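Local coordinates for protein superoxide dismutase [Mn/Fe] (Porphyromonas gingivalis, PDB 1UES) that catalyses the dismutation of superoxide into oxygen and hydrogen peroxide at a single manganese or iron ion in each subunit of a homodimer, at residues Thr34-Asp37 against Asn38-Leu42; Asn75-Phe78 against Thr79-Pro83; Arg171-His174 against Leu175-Leu178. The protein carries 1 engineered substitution. All coordinates share one frame; numbering follows the deposited sequence.

Contact 1 of 3, residues Thr34-Asp37 against Asn38-Leu42; sequences TYVD and NLNKL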
loop_
_atom_site.group_PDB
_atom_site.type_symbol
_atom_site.label_atom_id
_atom_site.label_comp_id
_atom_site.label_asym_id
_atom_site.label_seq_id
_atom_site.Cartn_x
_atom_site.Cartn_y
_atom_site.Cartn_z
ATOM N N THR A 34 14.086 -6.413 -4.797
ATOM C CA THR A 34 13.126 -6.681 -5.857
ATOM C C THR A 34 12.957 -5.478 -6.795
ATOM O O THR A 34 12.868 -5.642 -8.029
ATOM C CB THR A 34 11.752 -7.075 -5.256
ATOM O OG1 THR A 34 11.888 -8.326 -4.569
ATOM C CG2 THR A 34 10.714 -7.221 -6.316
ATOM N N TYR A 35 12.928 -4.273 -6.220
ATOM C CA TYR A 35 12.790 -3.061 -7.029
ATOM C C TYR A 35 13.978 -2.911 -7.971
ATOM O O TYR A 35 13.803 -2.553 -9.146
ATOM C CB TYR A 35 12.722 -1.809 -6.143
ATOM C CG TYR A 35 11.402 -1.666 -5.441
ATOM C CD1 TYR A 35 10.203 -1.789 -6.155
ATOM C CD2 TYR A 35 11.335 -1.434 -4.068
ATOM C CE1 TYR A 35 8.966 -1.673 -5.520
ATOM C CE2 TYR A 35 10.087 -1.321 -3.429
ATOM C CZ TYR A 35 8.928 -1.439 -4.157
ATOM O OH TYR A 35 7.693 -1.293 -3.574
ATOM N N VAL A 36 15.175 -3.138 -7.432
ATOM C CA VAL A 36 16.413 -3.030 -8.193
ATOM C C VAL A 36 16.452 -4.084 -9.309
ATOM O O VAL A 36 16.765 -3.764 -10.476
ATOM C CB VAL A 36 17.653 -3.190 -7.266
ATOM C CG1 VAL A 36 18.943 -3.210 -8.093
ATOM C CG2 VAL A 36 17.680 -2.024 -6.237
ATOM N N ASP A 37 16.099 -5.326 -8.962
ATOM C CA ASP A 37 16.093 -6.406 -9.959
ATOM C C ASP A 37 15.080 -6.142 -11.081
ATOM O O ASP A 37 15.385 -6.303 -12.286
ATOM C CB ASP A 37 15.790 -7.742 -9.284
ATOM C CG ASP A 37 16.929 -8.240 -8.407
ATOM O OD1 ASP A 37 18.060 -7.673 -8.461
ATOM O OD2 ASP A 37 16.681 -9.201 -7.633
ATOM N N ASN A 38 13.874 -5.711 -10.712
ATOM C CA ASN A 38 12.857 -5.434 -11.714
ATOM C C ASN A 38 13.282 -4.253 -12.564
ATOM O O ASN A 38 13.078 -4.247 -13.770
ATOM C CB ASN A 38 11.517 -5.103 -11.046
ATOM C CG ASN A 38 10.854 -6.322 -10.412
ATOM O OD1 ASN A 38 11.272 -7.479 -10.633
ATOM N ND2 ASN A 38 9.800 -6.068 -9.618
ATOM N N LEU A 39 13.886 -3.243 -11.940
ATOM C CA LEU A 39 14.293 -2.086 -12.710
ATOM C C LEU A 39 15.350 -2.529 -13.724
ATOM O O LEU A 39 15.275 -2.162 -14.880
ATOM C CB LEU A 39 14.879 -1.012 -11.789
ATOM C CG LEU A 39 15.536 0.154 -12.521
ATOM C CD1 LEU A 39 14.496 0.844 -13.379
ATOM C CD2 LEU A 39 16.146 1.113 -11.493
ATOM N N ASN A 40 16.305 -3.344 -13.281
ATOM C CA ASN A 40 17.365 -3.790 -14.183
ATOM C C ASN A 40 16.813 -4.583 -15.362
ATOM O O ASN A 40 17.350 -4.518 -16.460
ATOM C CB ASN A 40 18.396 -4.622 -13.417
ATOM C CG ASN A 40 19.378 -3.752 -12.635
ATOM O OD1 ASN A 40 19.654 -2.622 -12.999
ATOM N ND2 ASN A 40 19.898 -4.294 -11.536
ATOM N N LYS A 41 15.739 -5.336 -15.148
ATOM C CA LYS A 41 15.176 -6.103 -16.253
ATOM C C LYS A 41 14.358 -5.246 -17.201
ATOM O O LYS A 41 14.431 -5.394 -18.436
ATOM C CB LYS A 41 14.264 -7.206 -15.759
ATOM C CG LYS A 41 14.951 -8.291 -14.998
ATOM C CD LYS A 41 13.902 -9.269 -14.548
ATOM C CE LYS A 41 14.463 -10.356 -13.680
ATOM N NZ LYS A 41 13.337 -11.158 -13.141
ATOM N N LEU A 42 13.546 -4.369 -16.628
ATOM C CA LEU A 42 12.686 -3.549 -17.449
ATOM C C LEU A 42 13.354 -2.497 -18.306
ATOM O O LEU A 42 12.767 -2.062 -19.310
ATOM C CB LEU A 42 11.600 -2.885 -16.599
ATOM C CG LEU A 42 10.609 -3.776 -15.855
ATOM C CD1 LEU A 42 9.881 -2.906 -14.843
ATOM C CD2 LEU A 42 9.644 -4.449 -16.813
HETATM O O HOH W 1 19.371 -7.333 -11.080
#
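The amide of Asn38 lays one face over Thr34: the carbonyl O of Thr34 sits above the amide carbon, with Asn38 CG 3.2 Å away, and the methyl of Thr34 lies over the nitrogen end of the same face, CG2 to ND2 3.6 Å. Two residues on, on another side of the helix, the pattern repeats. The Asn40 amide turns a face to Val36, whose O stands 3.4 Å from Asn40 CG, while Val36 CG1 comes within 3.7 Å of Asn40 ND2. In each pair the side chains run side by side and point the same way, so each amide packs flat over the carbonyl oxygen four residues earlier rather than giving it a second N-H. Those oxygens take backbone N-H groups instead; Asn38 N to Thr34 O, 2.9 Å at 164°, is the straightest of the four i to i+4 bonds here. Asn40 CG, anti to its own carbonyl carbon (chi1 -80°), leaves the amide turned so that ND2 gives a bond to a water. That water donates in turn to Asp37 OD1 at 2.9 Å, a bridge between side chains three residues apart; the other end of the amide, OD1, accepts from His3 N and ties the N-terminal segment to the helix. Tyr35 crosses to residues 38-42 chiefly through its backbone, Leu39 N to Tyr35 O 2.9 Å, and sends its ring the other way. There it meets His74, a manganese ligand, hydrogen-bonds through OH to Gln70 and packs on Phe119 of the second subunit. This is the C-terminal part of helix 21-42 in the alpha-hairpin domain, polar on one flank, with the Tyr35 side chain on the other about 5 Å from the manganese, consistent with the gateway tyrosine of iron/manganese superoxide dismutases.

Contact 2 of 3, residues Asn75-Phe78 against Thr79-Pro83; sequences NLYF and TQFRP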
loop_
_atom_site.group_PDB
_atom_site.type_symbol
_atom_site.label_atom_id
_atom_site.label_comp_id
_atom_site.label_asym_id
_atom_site.label_seq_id
_atom_site.Cartn_x
_atom_site.Cartn_y
_atom_site.Cartn_z
ATOM N N ASN A 75 16.725 4.486 -1.598
ATOM C CA ASN A 75 18.123 4.852 -1.447
ATOM C C ASN A 75 18.282 6.063 -0.553
ATOM O O ASN A 75 19.138 6.064 0.320
ATOM C CB ASN A 75 18.782 5.081 -2.808
ATOM C CG ASN A 75 18.999 3.777 -3.572
ATOM O OD1 ASN A 75 18.792 2.689 -3.026
ATOM N ND2 ASN A 75 19.430 3.881 -4.836
ATOM N N LEU A 76 17.457 7.085 -0.750
ATOM C CA LEU A 76 17.495 8.272 0.086
ATOM C C LEU A 76 16.962 7.974 1.493
ATOM O O LEU A 76 17.464 8.464 2.502
ATOM C CB LEU A 76 16.651 9.365 -0.568
ATOM C CG LEU A 76 17.248 9.847 -1.907
ATOM C CD1 LEU A 76 16.231 10.663 -2.656
ATOM C CD2 LEU A 76 18.534 10.664 -1.658
ATOM N N TYR A 77 15.914 7.172 1.565
ATOM C CA TYR A 77 15.321 6.848 2.843
ATOM C C TYR A 77 16.308 6.128 3.770
ATOM O O TYR A 77 16.584 6.568 4.888
ATOM C CB TYR A 77 14.055 6.000 2.569
ATOM C CG TYR A 77 13.407 5.361 3.777
ATOM C CD1 TYR A 77 12.490 6.065 4.549
ATOM C CD2 TYR A 77 13.623 4.003 4.069
ATOM C CE1 TYR A 77 11.782 5.438 5.585
ATOM C CE2 TYR A 77 12.916 3.364 5.099
ATOM C CZ TYR A 77 11.991 4.093 5.844
ATOM O OH TYR A 77 11.188 3.455 6.764
ATOM N N PHE A 78 16.909 5.046 3.311
ATOM C CA PHE A 78 17.804 4.345 4.219
ATOM C C PHE A 78 19.042 5.155 4.540
ATOM O O PHE A 78 19.562 5.067 5.635
ATOM C CB PHE A 78 18.227 2.997 3.658
ATOM C CG PHE A 78 17.119 1.985 3.646
ATOM C CD1 PHE A 78 16.653 1.480 2.436
ATOM C CD2 PHE A 78 16.526 1.565 4.840
ATOM C CE1 PHE A 78 15.615 0.580 2.404
ATOM C CE2 PHE A 78 15.457 0.646 4.800
ATOM C CZ PHE A 78 15.024 0.169 3.588
ATOM N N THR A 79 19.513 5.956 3.609
ATOM C CA THR A 79 20.745 6.677 3.919
ATOM C C THR A 79 20.598 7.894 4.816
ATOM O O THR A 79 21.604 8.465 5.247
ATOM C CB THR A 79 21.516 7.068 2.641
ATOM O OG1 THR A 79 20.687 7.828 1.757
ATOM C CG2 THR A 79 22.021 5.824 1.963
ATOM N N GLN A 80 19.374 8.267 5.161
ATOM C CA GLN A 80 19.220 9.462 5.972
ATOM C C GLN A 80 19.125 9.179 7.457
ATOM O O GLN A 80 19.040 10.116 8.245
ATOM C CB GLN A 80 17.983 10.252 5.536
ATOM C CG GLN A 80 16.684 9.571 5.960
ATOM C CD GLN A 80 15.449 9.938 5.148
ATOM O OE1 GLN A 80 15.459 10.782 4.235
ATOM N NE2 GLN A 80 14.351 9.286 5.487
ATOM N N PHE A 81 19.146 7.906 7.817
ATOM C CA PHE A 81 19.014 7.490 9.219
ATOM C C PHE A 81 20.318 7.047 9.852
ATOM O O PHE A 81 21.187 6.506 9.174
ATOM C CB PHE A 81 18.011 6.315 9.325
ATOM C CG PHE A 81 16.627 6.631 8.842
ATOM C CD1 PHE A 81 15.960 7.782 9.254
ATOM C CD2 PHE A 81 15.959 5.738 7.998
ATOM C CE1 PHE A 81 14.644 8.035 8.833
ATOM C CE2 PHE A 81 14.649 5.984 7.579
ATOM C CZ PHE A 81 13.991 7.128 7.993
ATOM N N ARG A 82 20.439 7.277 11.166
ATOM C CA ARG A 82 21.596 6.856 11.930
ATOM C C ARG A 82 21.223 6.751 13.387
ATOM O O ARG A 82 20.300 7.417 13.842
ATOM C CB ARG A 82 22.746 7.882 11.858
ATOM C CG ARG A 82 23.409 8.033 10.491
ATOM C CD ARG A 82 24.254 6.809 10.147
ATOM N NE ARG A 82 25.130 7.081 9.005
ATOM C CZ ARG A 82 24.694 7.303 7.767
ATOM N NH1 ARG A 82 23.391 7.279 7.508
ATOM N NH2 ARG A 82 25.564 7.568 6.791
ATOM N N PRO A 83 21.902 5.859 14.119
ATOM C CA PRO A 83 21.621 5.730 15.548
ATOM C C PRO A 83 22.387 6.883 16.225
ATOM O O PRO A 83 23.315 7.460 15.633
ATOM C CB PRO A 83 22.215 4.375 15.906
ATOM C CG PRO A 83 23.374 4.216 14.962
ATOM C CD PRO A 83 22.926 4.896 13.670
#
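Where helix 62-79 gives way to the loop, Asn75 O still receives Thr79 N, a weak bond of 3.3 Å, and Gln80 N reaches back three residues to Tyr77 O, coming from above the carbonyl plane. Thr79 strengthens the turn with its side chain. Its hydroxyl, set between the backbone N and the carbonyl carbon (chi1 56°), folds back to donate to Asn75 O over 2.8 Å, so a single oxygen is gripped by both OG1 and N of one residue. Past the turn the chain brings Phe81 against Tyr77 in a T-shaped stack: the edge of Phe81 points into one face of Tyr77, CE2 over the centre of the ring, with centroids 4.9 Å apart and planes at 82°. The nearest carbons are Tyr77 CE1 and Phe81 CE2, at 3.5 Å. Gln80 CG meanwhile lies over a face of the Phe81 ring, toward its rim, and the amide nitrogen NE2 of Gln80 donates to the carbonyl O of Thr155 on strand 151-157. Farther on, Arg82 NH1 bonds to two carbonyls, Phe81 O at 2.9 Å and Thr79 O. Tyr77 touches His27 and Asp157, both manganese ligands, so the chemistry is that of a second shell: Phe81 probably helps to hold the tilt of the tyrosine ring, while the Thr79 hydroxyl and the Arg82 guanidinium supply donors to carbonyls at the helix end and in the loop after it.

Contact 3 of 3, residues Arg171-His174 against Leu175-Leu178; sequences RADH and LKDL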
loop_
_atom_site.group_PDB
_atom_site.type_symbol
_atom_site.label_atom_id
_atom_site.label_comp_id
_atom_site.label_asym_id
_atom_site.label_seq_id
_atom_site.Cartn_x
_atom_site.Cartn_y
_atom_site.Cartn_z
ATOM N N ARG A 171 0.303 3.830 11.990
ATOM C CA ARG A 171 1.183 4.624 11.143
ATOM C C ARG A 171 1.654 5.905 11.827
ATOM O O ARG A 171 2.834 6.245 11.750
ATOM C CB ARG A 171 0.491 4.985 9.829
ATOM C CG ARG A 171 1.424 5.691 8.861
ATOM C CD ARG A 171 0.706 6.282 7.692
ATOM N NE ARG A 171 0.314 5.255 6.716
ATOM C CZ ARG A 171 -0.235 5.548 5.551
ATOM N NH1 ARG A 171 -0.444 6.820 5.240
ATOM N NH2 ARG A 171 -0.595 4.580 4.711
ATOM N N ALA A 172 0.737 6.625 12.475
ATOM C CA ALA A 172 1.109 7.863 13.162
ATOM C C ALA A 172 2.186 7.667 14.212
ATOM O O ALA A 172 3.108 8.487 14.318
ATOM C CB ALA A 172 -0.144 8.498 13.811
ATOM N N ASP A 173 2.085 6.593 14.995
ATOM C CA ASP A 173 3.076 6.325 16.029
ATOM C C ASP A 173 4.441 6.055 15.387
ATOM O O ASP A 173 5.465 6.457 15.927
ATOM C CB ASP A 173 2.658 5.140 16.922
ATOM C CG ASP A 173 1.455 5.476 17.819
ATOM O OD1 ASP A 173 1.097 6.683 17.937
ATOM O OD2 ASP A 173 0.856 4.526 18.385
ATOM N N HIS A 174 4.450 5.386 14.228
ATOM C CA HIS A 174 5.707 5.113 13.544
ATOM C C HIS A 174 6.339 6.415 13.095
ATOM O O HIS A 174 7.540 6.601 13.244
ATOM C CB HIS A 174 5.475 4.241 12.316
ATOM C CG HIS A 174 6.683 4.097 11.437
ATOM N ND1 HIS A 174 7.782 3.352 11.789
ATOM C CD2 HIS A 174 6.906 4.530 10.171
ATOM C CE1 HIS A 174 8.635 3.326 10.777
ATOM N NE2 HIS A 174 8.124 4.037 9.787
ATOM N N LEU A 175 5.530 7.304 12.528
ATOM C CA LEU A 175 6.051 8.576 12.050
ATOM C C LEU A 175 6.634 9.376 13.185
ATOM O O LEU A 175 7.709 9.990 13.049
ATOM C CB LEU A 175 4.954 9.372 11.351
ATOM C CG LEU A 175 4.362 8.669 10.108
ATOM C CD1 LEU A 175 3.494 9.658 9.343
ATOM C CD2 LEU A 175 5.472 8.125 9.191
ATOM N N LYS A 176 5.945 9.360 14.322
ATOM C CA LYS A 176 6.466 10.126 15.453
ATOM C C LYS A 176 7.842 9.593 15.886
ATOM O O LYS A 176 8.724 10.385 16.262
ATOM C CB LYS A 176 5.432 10.155 16.598
ATOM C CG LYS A 176 5.489 9.014 17.563
ATOM C CD LYS A 176 4.083 8.629 18.053
ATOM C CE LYS A 176 4.148 7.478 19.037
ATOM N NZ LYS A 176 5.365 6.670 18.788
ATOM N N ASP A 177 8.057 8.281 15.786
ATOM C CA ASP A 177 9.320 7.680 16.158
ATOM C C ASP A 177 10.410 7.881 15.112
ATOM O O ASP A 177 11.574 7.821 15.439
ATOM C CB ASP A 177 9.184 6.164 16.392
ATOM C CG ASP A 177 8.558 5.822 17.740
ATOM O OD1 ASP A 177 8.710 6.619 18.699
ATOM O OD2 ASP A 177 7.918 4.751 17.830
ATOM N N LEU A 178 10.050 8.122 13.855
ATOM C CA LEU A 178 11.084 8.265 12.845
ATOM C C LEU A 178 11.984 9.431 13.139
ATOM O O LEU A 178 13.158 9.421 12.789
ATOM C CB LEU A 178 10.457 8.432 11.463
ATOM C CG LEU A 178 9.960 7.157 10.796
ATOM C CD1 LEU A 178 9.287 7.572 9.459
ATOM C CD2 LEU A 178 11.105 6.156 10.572
#
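Lys176 and Asp173 run side by side and point the same way, yet their charged ends do not meet. The lysine chain doubles back across Asp173: CG sits between its own backbone N and carbonyl carbon (chi1 87°), and bends at the second and the last torsions curl the ammonium inward. As a result CE touches Asp173 OD1 at 3.3 Å while NZ turns away from the carboxylate, 4.4 Å from OD1, and donates to the backbone O of Asp173 over 2.9 Å. That carbonyl takes two donors, NZ and Asp177 N, which approach from opposite faces of its plane. NZ also forms a salt bridge with Asp177 OD2, 3.3 Å, an acceptor shared with the hydroxyl of Tyr167, and the Asp173 carboxylate has its own partner in Arg170. On another flank His174 and Leu178 are set obliquely. The imidazole, with CG anti to the backbone N (chi1 171°), presents a face over which Leu178 CG stands 4.0 Å from the ring centroid, offset toward the rim, a CH-pi contact. Both methyls lie on that same face near NE2, CD1 and CD2 each 3.7 Å from it. Leu175 turns its CG to Arg171 O, 3.3 Å away, and continues onto helix 104-116, while Arg171 sends its guanidinium to the carbonyls of Gly115, Leu118 and Gly120. The residues thus form a short amphipathic helix, 171-178, in the C-terminal domain of an iron/manganese superoxide dismutase: lysine and aspartates line one side, and the other packs on Phe156 and on Tyr163 and Tyr167, with His174 in the outer surroundings of the metal site, its side chain about 9 Å from the manganese.

In the fold
From the N terminus, contact 1 comes first, on helix 21-42, then contact 2, where helix 62-79 runs into its following loop, and last contact 3, on helix 171-178. Each closes only a turn or so of chain, so the three stand in series; none nests in or crosses another. Contacts 1 and 2 belong to the two long helices of the alpha-hairpin domain, their nearest atoms about 6 Å apart. Contact 3 lies in the C-terminal domain, across the centre of the chain from contact 1. Contacts 2 and 3 touch, Phe81 CZ against Leu178 CD2 at 4.0 Å, joining the two domains by apolar packing.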